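Local coordinates for DUF6844 domain-containing protein (Francisella tularensis subsp. tularensis, PDB 4QVR) that is of unknown function but probably carries a signal peptide that directs it out of the cytoplasm, at residues A121-A125 / L140-A145; P300-Y304 / Y329-Y333; L424-W430 / Y442-W448. One frame throughout, in Å; residues are numbered along the deposited sequence.

Contact 1: A121-A125 / L140-A145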
loop_
_atom_site.group_PDB
_atom_site.type_symbol
_atom_site.label_atom_id
_atom_site.label_comp_id
_atom_site.label_asym_id
_atom_site.label_seq_id
_atom_site.Cartn_x
_atom_site.Cartn_y
_atom_site.Cartn_z
ATOM N N ALA A 121 -1.941 8.971 -2.058
ATOM C CA ALA A 121 -2.403 8.604 -3.408
ATOM C C ALA A 121 -3.864 8.241 -3.404
ATOM O O ALA A 121 -4.439 7.871 -2.411
ATOM C CB ALA A 121 -1.602 7.447 -3.987
ATOM N N ILE A 122 -4.467 8.373 -4.565
ATOM C CA ILE A 122 -5.860 8.134 -4.724
ATOM C C ILE A 122 -6.050 7.131 -5.819
ATOM O O ILE A 122 -5.258 7.078 -6.727
ATOM C CB ILE A 122 -6.497 9.452 -5.158
ATOM C CG1 ILE A 122 -6.483 10.422 -3.991
ATOM C CG2 ILE A 122 -7.908 9.258 -5.734
ATOM C CD1 ILE A 122 -6.917 11.818 -4.395
ATOM N N GLY A 123 -7.105 6.337 -5.707
ATOM C CA GLY A 123 -7.503 5.403 -6.743
ATOM C C GLY A 123 -9.023 5.532 -6.819
ATOM O O GLY A 123 -9.654 5.918 -5.812
ATOM N N THR A 124 -9.595 5.282 -8.009
ATOM C CA THR A 124 -11.052 5.343 -8.248
ATOM C C THR A 124 -11.538 4.204 -9.155
ATOM O O THR A 124 -10.820 3.737 -10.021
ATOM C CB THR A 124 -11.488 6.664 -8.916
ATOM O OG1 THR A 124 -10.954 6.743 -10.250
ATOM C CG2 THR A 124 -11.014 7.852 -8.094
ATOM N N ALA A 125 -12.787 3.801 -8.974
ATOM C CA ALA A 125 -13.375 2.714 -9.742
ATOM C C ALA A 125 -14.809 3.055 -9.916
ATOM O O ALA A 125 -15.361 3.748 -9.073
ATOM C CB ALA A 125 -13.254 1.403 -9.003
ATOM N N LEU A 140 -11.029 -2.326 -5.194
ATOM C CA LEU A 140 -10.186 -2.145 -6.362
ATOM C C LEU A 140 -9.532 -0.752 -6.302
ATOM O O LEU A 140 -8.351 -0.566 -6.604
ATOM C CB LEU A 140 -11.036 -2.268 -7.620
ATOM C CG LEU A 140 -10.277 -1.951 -8.904
ATOM C CD1 LEU A 140 -9.232 -3.014 -9.154
ATOM C CD2 LEU A 140 -11.212 -1.866 -10.084
ATOM N N ALA A 141 -10.336 0.233 -5.943
ATOM C CA ALA A 141 -9.877 1.614 -5.836
ATOM C C ALA A 141 -8.726 1.731 -4.813
ATOM O O ALA A 141 -7.740 2.454 -5.047
ATOM C CB ALA A 141 -11.051 2.513 -5.461
ATOM N N PHE A 142 -8.850 1.019 -3.689
ATOM C CA PHE A 142 -7.788 1.003 -2.687
ATOM C C PHE A 142 -6.550 0.373 -3.286
ATOM O O PHE A 142 -5.461 0.885 -3.114
ATOM C CB PHE A 142 -8.163 0.257 -1.396
ATOM C CG PHE A 142 -6.959 -0.080 -0.554
ATOM C CD1 PHE A 142 -6.269 0.914 0.124
ATOM C CD2 PHE A 142 -6.497 -1.382 -0.457
ATOM C CE1 PHE A 142 -5.122 0.614 0.854
ATOM C CE2 PHE A 142 -5.374 -1.693 0.305
ATOM C CZ PHE A 142 -4.678 -0.690 0.946
ATOM N N GLU A 143 -6.707 -0.736 -3.982
ATOM C CA GLU A 143 -5.536 -1.415 -4.579
ATOM C C GLU A 143 -4.763 -0.509 -5.526
ATOM O O GLU A 143 -3.522 -0.492 -5.531
ATOM C CB GLU A 143 -5.952 -2.714 -5.279
ATOM C CG GLU A 143 -6.352 -3.825 -4.275
ATOM C CD GLU A 143 -7.171 -4.978 -4.872
ATOM O OE1 GLU A 143 -7.259 -5.123 -6.122
ATOM O OE2 GLU A 143 -7.751 -5.749 -4.069
ATOM N N LYS A 144 -5.478 0.266 -6.311
ATOM C CA LYS A 144 -4.820 1.211 -7.225
ATOM C C LYS A 144 -4.142 2.342 -6.472
ATOM O O LYS A 144 -3.076 2.781 -6.848
ATOM C CB LYS A 144 -5.837 1.830 -8.178
ATOM C CG LYS A 144 -6.388 0.892 -9.263
ATOM C CD LYS A 144 -7.583 1.637 -9.830
ATOM C CE LYS A 144 -8.137 1.127 -11.120
ATOM N NZ LYS A 144 -9.184 2.110 -11.496
ATOM N N ALA A 145 -4.810 2.866 -5.456
ATOM C CA ALA A 145 -4.227 3.896 -4.631
ATOM C C ALA A 145 -2.931 3.371 -3.979
ATOM O O ALA A 145 -1.865 4.019 -4.014
ATOM C CB ALA A 145 -5.205 4.285 -3.539
#
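Lys144 reaches along strand 121-125 from the Gly123 backbone to the carbonyl of Thr124. Its CB sits 4.2 Å from the CA of Gly123, where the helix comes close to the strand. CG turns anti to the carbonyl carbon (chi1 -72°), and the chain then runs extended beside the strand. CD and CE each pass 3.9 Å from Thr124 O. The ammonium group ends the run, with NZ donating a hydrogen bond of 2.7 Å to Thr124 O. It meets that oxygen almost head-on, the C=O...N angle being 164°. Lysine suits the place: its long aliphatic part runs along the strand, while its charged end serves a carbonyl that points away from the neighbouring strand.

The middle of the interface is made of very small residues. Gly123, having no side chain, allows its CA to rest 3.4 Å from Ala141 O in a CA-H...O contact, an oxygen that also accepts the helical bond from Ala145 N. The methyl of Ala145 fits against the peptide backbone, its CB lying 3.5 Å from Gly123 N. Ala141 CB meets the Gly123 carbonyl in the same manner, and Ala121 CB packs on Ala145 O. At the far end the apolar contact continues outward, where Ala125 CB touches Leu140 CD2 at 4.0 Å.

Alanine and glycine thus let the two axes approach to 5.9 Å. Ile122, pointing the other way, packs on helix 94-108, and Gly123 and Ala125 bond through their backbones to strand 264-273. A helix packed roughly antiparallel (147° between the segments) on an outermost strand of a three-stranded antiparallel sheet, with a further helix on the opposite face, is a layered alpha/beta packing.

Contact 2: P300-Y304 / Y329-Y333; sequences PSDLY and YILAY
Tyr304 and Tyr333 make the polar part of this contact, a hydrogen bond of 2.6 Å between Tyr304 OH and Tyr333 OH. Either hydroxyl could be the donor. Tyr333 OH lies at the edge of the Tyr304 ring, in its plane, and the two side chains reach each other at a slant. Tyrosine suits both positions because a long aromatic arm carries a hydroxyl into a buried place where the other hydroxyl can satisfy it.

The aromatic part is a CH-pi contact. Pro300 CG stands over one face of the Tyr329 ring, 3.9 Å from the centroid and 17° off the ring normal. With chi1 at 57°, CG of Tyr329 is held between its backbone N and carbonyl carbon, and the ring extends toward the turn so that the rigid pyrrolidine can cover it.

The rings of Tyr329 and Tyr333 stand on one face of a four-stranded antiparallel sheet, on which the short, weakly bonded helical turn about residues 300-303 is laid. Tyr329, Leu331 and Tyr333 alternate along the strand with Ile330 and Ala332, which pack on helix 349-370 at the other face.

The apolar contacts of Leu331 fill in between the rings. It sends CD1 to the edge of the Tyr304 ring, 3.8 Å from Tyr304 CE2, while its other branch, CD2, is 4.2 Å from Pro300 CB. A branched leucine can in this way serve both ends of the turn at once. A methyl-to-hydroxyl approach stands apart from these: Leu303 comes at Tyr329 from the opposite direction, its CD1 at the ring edge 3.1 Å from Tyr329 OH, a hydroxyl buried without a polar partner in the model. Ile77 of helix 67-78 packs against Leu303, Tyr304 and Leu331.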
loop_
_atom_site.group_PDB
_atom_site.type_symbol
_atom_site.label_atom_id
_atom_site.label_comp_id
_atom_site.label_asym_id
_atom_site.label_seq_id
_atom_site.Cartn_x
_atom_site.Cartn_y
_atom_site.Cartn_z
ATOM N N PRO A 300 -5.917 -5.702 20.273
ATOM C CA PRO A 300 -6.588 -5.286 19.038
ATOM C C PRO A 300 -8.098 -5.117 19.194
ATOM O O PRO A 300 -8.656 -4.152 18.681
ATOM C CB PRO A 300 -6.272 -6.418 18.057
ATOM C CG PRO A 300 -5.055 -7.072 18.607
ATOM C CD PRO A 300 -5.173 -6.962 20.092
ATOM N N SER A 301 -8.754 -6.043 19.891
ATOM C CA SER A 301 -10.200 -5.936 20.119
ATOM C C SER A 301 -10.523 -4.765 21.048
ATOM O O SER A 301 -11.677 -4.361 21.171
ATOM C CB SER A 301 -10.773 -7.235 20.708
ATOM O OG SER A 301 -10.697 -8.315 19.790
ATOM N N ASP A 302 -9.497 -4.226 21.692
ATOM C CA ASP A 302 -9.657 -3.119 22.613
ATOM C C ASP A 302 -9.519 -1.787 21.836
ATOM O O ASP A 302 -10.078 -0.779 22.248
ATOM C CB ASP A 302 -8.615 -3.246 23.737
ATOM C CG ASP A 302 -9.161 -2.864 25.109
ATOM O OD1 ASP A 302 -10.396 -2.867 25.302
ATOM O OD2 ASP A 302 -8.344 -2.621 26.021
ATOM N N LEU A 303 -8.776 -1.789 20.721
ATOM C CA LEU A 303 -8.638 -0.588 19.865
ATOM C C LEU A 303 -9.907 -0.343 19.030
ATOM O O LEU A 303 -10.038 0.712 18.407
ATOM C CB LEU A 303 -7.452 -0.697 18.896
ATOM C CG LEU A 303 -6.015 -0.854 19.405
ATOM C CD1 LEU A 303 -5.083 -1.010 18.210
ATOM C CD2 LEU A 303 -5.566 0.309 20.288
ATOM N N TYR A 304 -10.793 -1.347 18.968
ATOM C CA TYR A 304 -12.073 -1.255 18.261
ATOM C C TYR A 304 -13.127 -1.271 19.326
ATOM O O TYR A 304 -14.008 -2.125 19.347
ATOM C CB TYR A 304 -12.249 -2.406 17.283
ATOM C CG TYR A 304 -11.226 -2.313 16.205
ATOM C CD1 TYR A 304 -11.303 -1.304 15.259
ATOM C CD2 TYR A 304 -10.157 -3.188 16.150
ATOM C CE1 TYR A 304 -10.349 -1.169 14.264
ATOM C CE2 TYR A 304 -9.195 -3.065 15.166
ATOM C CZ TYR A 304 -9.297 -2.052 14.218
ATOM O OH TYR A 304 -8.349 -1.920 13.226
ATOM N N TYR A 329 1.593 -6.865 15.607
ATOM C CA TYR A 329 0.638 -7.701 14.948
ATOM C C TYR A 329 0.179 -6.919 13.741
ATOM O O TYR A 329 0.321 -5.698 13.684
ATOM C CB TYR A 329 -0.519 -8.044 15.897
ATOM C CG TYR A 329 -1.205 -6.823 16.442
ATOM C CD1 TYR A 329 -1.972 -6.028 15.622
ATOM C CD2 TYR A 329 -1.088 -6.463 17.769
ATOM C CE1 TYR A 329 -2.604 -4.908 16.096
ATOM C CE2 TYR A 329 -1.726 -5.333 18.255
ATOM C CZ TYR A 329 -2.486 -4.567 17.405
ATOM O OH TYR A 329 -3.140 -3.444 17.841
ATOM N N ILE A 330 -0.382 -7.620 12.775
ATOM C CA ILE A 330 -0.848 -6.984 11.576
ATOM C C ILE A 330 -2.350 -7.136 11.466
ATOM O O ILE A 330 -2.867 -8.234 11.596
ATOM C CB ILE A 330 -0.161 -7.619 10.368
ATOM C CG1 ILE A 330 1.348 -7.376 10.505
ATOM C CG2 ILE A 330 -0.711 -7.033 9.068
ATOM C CD1 ILE A 330 2.206 -8.313 9.702
ATOM N N LEU A 331 -3.044 -6.022 11.254
ATOM C CA LEU A 331 -4.479 -6.041 11.092
ATOM C C LEU A 331 -4.739 -5.890 9.619
ATOM O O LEU A 331 -3.982 -5.238 8.927
ATOM C CB LEU A 331 -5.136 -4.897 11.828
ATOM C CG LEU A 331 -4.882 -4.843 13.323
ATOM C CD1 LEU A 331 -5.685 -3.691 13.912
ATOM C CD2 LEU A 331 -5.278 -6.144 13.965
ATOM N N ALA A 332 -5.801 -6.526 9.149
ATOM C CA ALA A 332 -6.206 -6.470 7.763
ATOM C C ALA A 332 -7.700 -6.252 7.747
ATOM O O ALA A 332 -8.451 -7.009 8.387
ATOM C CB ALA A 332 -5.886 -7.762 7.062
ATOM N N TYR A 333 -8.122 -5.224 7.016
ATOM C CA TYR A 333 -9.533 -4.890 6.875
ATOM C C TYR A 333 -10.134 -5.510 5.650
ATOM O O TYR A 333 -9.456 -5.696 4.657
ATOM C CB TYR A 333 -9.685 -3.391 6.745
ATOM C CG TYR A 333 -9.143 -2.616 7.926
ATOM C CD1 TYR A 333 -9.846 -2.555 9.114
ATOM C CD2 TYR A 333 -7.944 -1.912 7.836
ATOM C CE1 TYR A 333 -9.360 -1.832 10.209
ATOM C CE2 TYR A 333 -7.466 -1.168 8.907
ATOM C CZ TYR A 333 -8.176 -1.144 10.098
ATOM O OH TYR A 333 -7.708 -0.419 11.168
#

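Contact 3: L424-W430 / Y442-W448; sequences LKTVKRW and YGVVLKW
Val445 O is gripped by two consecutive amides of the facing strand. Val427 N makes a nearly straight bond of 2.7 Å to Val445 O, and Lys428 N adds a weak one at 3.5 Å. Two residues thus face one, a classic beta bulge in this antiparallel hairpin. Beyond it the ladder resumes, with Trp430 and Gly443 bonded to each other in both directions, as Lys425 and Lys447 are before it.

Trp430 folds back over the neighbouring strand. Its chi1 of 57° places CG between the backbone N and carbonyl carbon, and the indole lies flat on Gly443, whose CA is 3.7 Å from the five-membered ring centroid. Glycine suits the spot because it presents bare backbone to the ring. At the indole edge NE1 donates to a water in the ring plane, which in turn donates to Val444 O.

On the same face of the sheet Val445 packs its CG1 on Val427 CG2, while its CG2 meets Lys428 CB. Lys425 and Lys447 run side by side in the same direction, tight at Lys425 CE to Lys447 CD (3.5 Å). Their NZ atoms end 4.0 Å apart, so each probably makes protonation of the other somewhat harder, an effect that the weak, long ion pair of Lys447 with Asp449 may partly offset.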
loop_
_atom_site.group_PDB
_atom_site.type_symbol
_atom_site.label_atom_id
_atom_site.label_comp_id
_atom_site.label_asym_id
_atom_site.label_seq_id
_atom_site.Cartn_x
_atom_site.Cartn_y
_atom_site.Cartn_z
ATOM N N LEU A 424 -5.079 -16.887 11.304
ATOM C CA LEU A 424 -5.781 -15.646 11.075
ATOM C C LEU A 424 -6.964 -15.596 11.992
ATOM O O LEU A 424 -7.900 -16.371 11.820
ATOM C CB LEU A 424 -6.281 -15.568 9.643
ATOM C CG LEU A 424 -5.235 -15.399 8.568
ATOM C CD1 LEU A 424 -5.943 -15.333 7.224
ATOM C CD2 LEU A 424 -4.425 -14.135 8.827
ATOM N N LYS A 425 -6.938 -14.704 12.977
ATOM C CA LYS A 425 -8.083 -14.595 13.854
ATOM C C LYS A 425 -8.876 -13.317 13.590
ATOM O O LYS A 425 -8.324 -12.241 13.353
ATOM C CB LYS A 425 -7.712 -14.751 15.338
ATOM C CG LYS A 425 -6.849 -13.671 15.950
ATOM C CD LYS A 425 -6.695 -13.940 17.445
ATOM C CE LYS A 425 -5.795 -12.920 18.126
ATOM N NZ LYS A 425 -5.652 -13.161 19.586
ATOM N N THR A 426 -10.190 -13.469 13.590
ATOM C CA THR A 426 -11.081 -12.364 13.393
ATOM C C THR A 426 -11.151 -11.630 14.711
ATOM O O THR A 426 -11.449 -12.246 15.725
ATOM C CB THR A 426 -12.467 -12.886 13.019
ATOM O OG1 THR A 426 -12.347 -13.653 11.822
ATOM C CG2 THR A 426 -13.474 -11.738 12.809
ATOM N N VAL A 427 -10.867 -10.325 14.721
ATOM C CA VAL A 427 -10.955 -9.586 15.972
ATOM C C VAL A 427 -12.070 -8.578 15.985
ATOM O O VAL A 427 -12.299 -7.923 16.993
ATOM C CB VAL A 427 -9.638 -8.898 16.365
ATOM C CG1 VAL A 427 -8.554 -9.947 16.601
ATOM C CG2 VAL A 427 -9.229 -7.878 15.332
ATOM N N LYS A 428 -12.792 -8.463 14.883
ATOM C CA LYS A 428 -13.882 -7.506 14.814
ATOM C C LYS A 428 -14.770 -7.839 13.638
ATOM O O LYS A 428 -14.300 -8.291 12.602
ATOM C CB LYS A 428 -13.306 -6.091 14.651
ATOM C CG LYS A 428 -14.300 -4.941 14.575
ATOM C CD LYS A 428 -15.028 -4.694 15.876
ATOM C CE LYS A 428 -15.912 -3.458 15.752
ATOM N NZ LYS A 428 -16.754 -3.261 16.964
ATOM N N ARG A 429 -16.062 -7.641 13.825
ATOM C CA ARG A 429 -17.055 -7.858 12.786
ATOM C C ARG A 429 -18.007 -6.684 12.958
ATOM O O ARG A 429 -18.211 -6.221 14.077
ATOM C CB ARG A 429 -17.757 -9.196 12.979
ATOM C CG ARG A 429 -16.818 -10.389 12.802
ATOM C CD ARG A 429 -17.212 -11.575 13.659
ATOM N NE ARG A 429 -18.389 -12.294 13.195
ATOM C CZ ARG A 429 -18.355 -13.426 12.493
ATOM N NH1 ARG A 429 -19.494 -14.011 12.132
ATOM N NH2 ARG A 429 -17.190 -13.983 12.152
ATOM N N TRP A 430 -18.508 -6.150 11.856
ATOM C CA TRP A 430 -19.434 -5.033 11.902
ATOM C C TRP A 430 -20.358 -5.076 10.694
ATOM O O TRP A 430 -20.109 -5.778 9.724
ATOM C CB TRP A 430 -18.686 -3.706 11.959
ATOM C CG TRP A 430 -17.731 -3.497 10.811
ATOM C CD1 TRP A 430 -16.416 -3.868 10.767
ATOM C CD2 TRP A 430 -18.008 -2.849 9.555
ATOM N NE1 TRP A 430 -15.850 -3.505 9.564
ATOM C CE2 TRP A 430 -16.806 -2.871 8.802
ATOM C CE3 TRP A 430 -19.136 -2.248 9.003
ATOM C CZ2 TRP A 430 -16.717 -2.320 7.531
ATOM C CZ3 TRP A 430 -19.049 -1.711 7.730
ATOM C CH2 TRP A 430 -17.839 -1.742 7.010
ATOM N N TYR A 442 -20.853 -5.586 5.219
ATOM C CA TYR A 442 -20.326 -6.323 6.331
ATOM C C TYR A 442 -18.840 -6.136 6.311
ATOM O O TYR A 442 -18.256 -5.869 5.257
ATOM C CB TYR A 442 -20.656 -7.799 6.175
ATOM C CG TYR A 442 -22.133 -8.068 6.156
ATOM C CD1 TYR A 442 -22.824 -8.306 7.329
ATOM C CD2 TYR A 442 -22.842 -8.053 4.959
ATOM C CE1 TYR A 442 -24.186 -8.541 7.316
ATOM C CE2 TYR A 442 -24.197 -8.286 4.928
ATOM C CZ TYR A 442 -24.865 -8.533 6.108
ATOM O OH TYR A 442 -26.212 -8.761 6.076
ATOM N N GLY A 443 -18.207 -6.281 7.459
ATOM C CA GLY A 443 -16.775 -6.127 7.499
ATOM C C GLY A 443 -16.151 -6.944 8.581
ATOM O O GLY A 443 -16.831 -7.389 9.518
ATOM N N VAL A 444 -14.850 -7.162 8.434
ATOM C CA VAL A 444 -14.064 -7.890 9.416
ATOM C C VAL A 444 -12.718 -7.216 9.556
ATOM O O VAL A 444 -12.287 -6.447 8.671
ATOM C CB VAL A 444 -13.797 -9.367 9.010
ATOM C CG1 VAL A 444 -15.090 -10.168 8.958
ATOM C CG2 VAL A 444 -13.083 -9.439 7.671
ATOM N N VAL A 445 -12.079 -7.501 10.684
ATOM C CA VAL A 445 -10.723 -7.083 10.957
ATOM C C VAL A 445 -10.035 -8.355 11.375
ATOM O O VAL A 445 -10.416 -8.983 12.378
ATOM C CB VAL A 445 -10.598 -6.067 12.093
ATOM C CG1 VAL A 445 -9.133 -5.687 12.265
ATOM C CG2 VAL A 445 -11.450 -4.829 11.813
ATOM N N LEU A 446 -9.049 -8.760 10.589
ATOM C CA LEU A 446 -8.331 -9.972 10.854
ATOM C C LEU A 446 -6.995 -9.596 11.444
ATOM O O LEU A 446 -6.460 -8.533 11.145
ATOM C CB LEU A 446 -8.150 -10.796 9.574
ATOM C CG LEU A 446 -9.408 -11.285 8.833
ATOM C CD1 LEU A 446 -9.027 -12.261 7.726
ATOM C CD2 LEU A 446 -10.403 -11.959 9.754
ATOM N N LYS A 447 -6.484 -10.468 12.311
ATOM C CA LYS A 447 -5.187 -10.272 12.945
ATOM C C LYS A 447 -4.294 -11.451 12.569
ATOM O O LYS A 447 -4.680 -12.610 12.740
ATOM C CB LYS A 447 -5.305 -10.203 14.466
ATOM C CG LYS A 447 -3.966 -9.999 15.160
ATOM C CD LYS A 447 -4.035 -10.348 16.633
ATOM C CE LYS A 447 -2.662 -10.258 17.286
ATOM N NZ LYS A 447 -2.642 -10.764 18.689
ATOM N N TRP A 448 -3.111 -11.126 12.056
ATOM C CA TRP A 448 -2.117 -12.090 11.632
ATOM C C TRP A 448 -0.846 -11.874 12.436
ATOM O O TRP A 448 -0.397 -10.740 12.608
ATOM C CB TRP A 448 -1.812 -11.902 10.146
ATOM C CG TRP A 448 -0.763 -12.825 9.605
ATOM C CD1 TRP A 448 -0.813 -14.185 9.567
ATOM C CD2 TRP A 448 0.454 -12.454 8.969
ATOM N NE1 TRP A 448 0.315 -14.686 8.982
ATOM C CE2 TRP A 448 1.107 -13.640 8.595
ATOM C CE3 TRP A 448 1.066 -11.236 8.692
ATOM C CZ2 TRP A 448 2.347 -13.641 7.964
ATOM C CZ3 TRP A 448 2.294 -11.236 8.066
ATOM C CH2 TRP A 448 2.920 -12.428 7.703
HETATM O O HOH W 1 -13.200 -3.767 8.665
#

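How the contacts relate
Contacts 2 and 3 share one sheet: strands 328-337 and 440-448 are neighbours in it, and Ala332 O and Ile330 O probably accept hydrogen bonds from Leu446 N and Trp448 N. Their centres are about 8 Å apart. Contact 1 belongs to the other, three-stranded sheet, its centre about 23 Å from that of contact 2. Only contact 2 is buried throughout, and it relies on aromatic rings and paired hydroxyls. Contacts 1 and 3 are partly buried and bring the exposed lysines Lys144 and Lys425 to their margins. Contact 3, at an outer strand, depends on backbone ladder bonds, whereas contact 1 joins a helix to an outer strand through glycine and alanine.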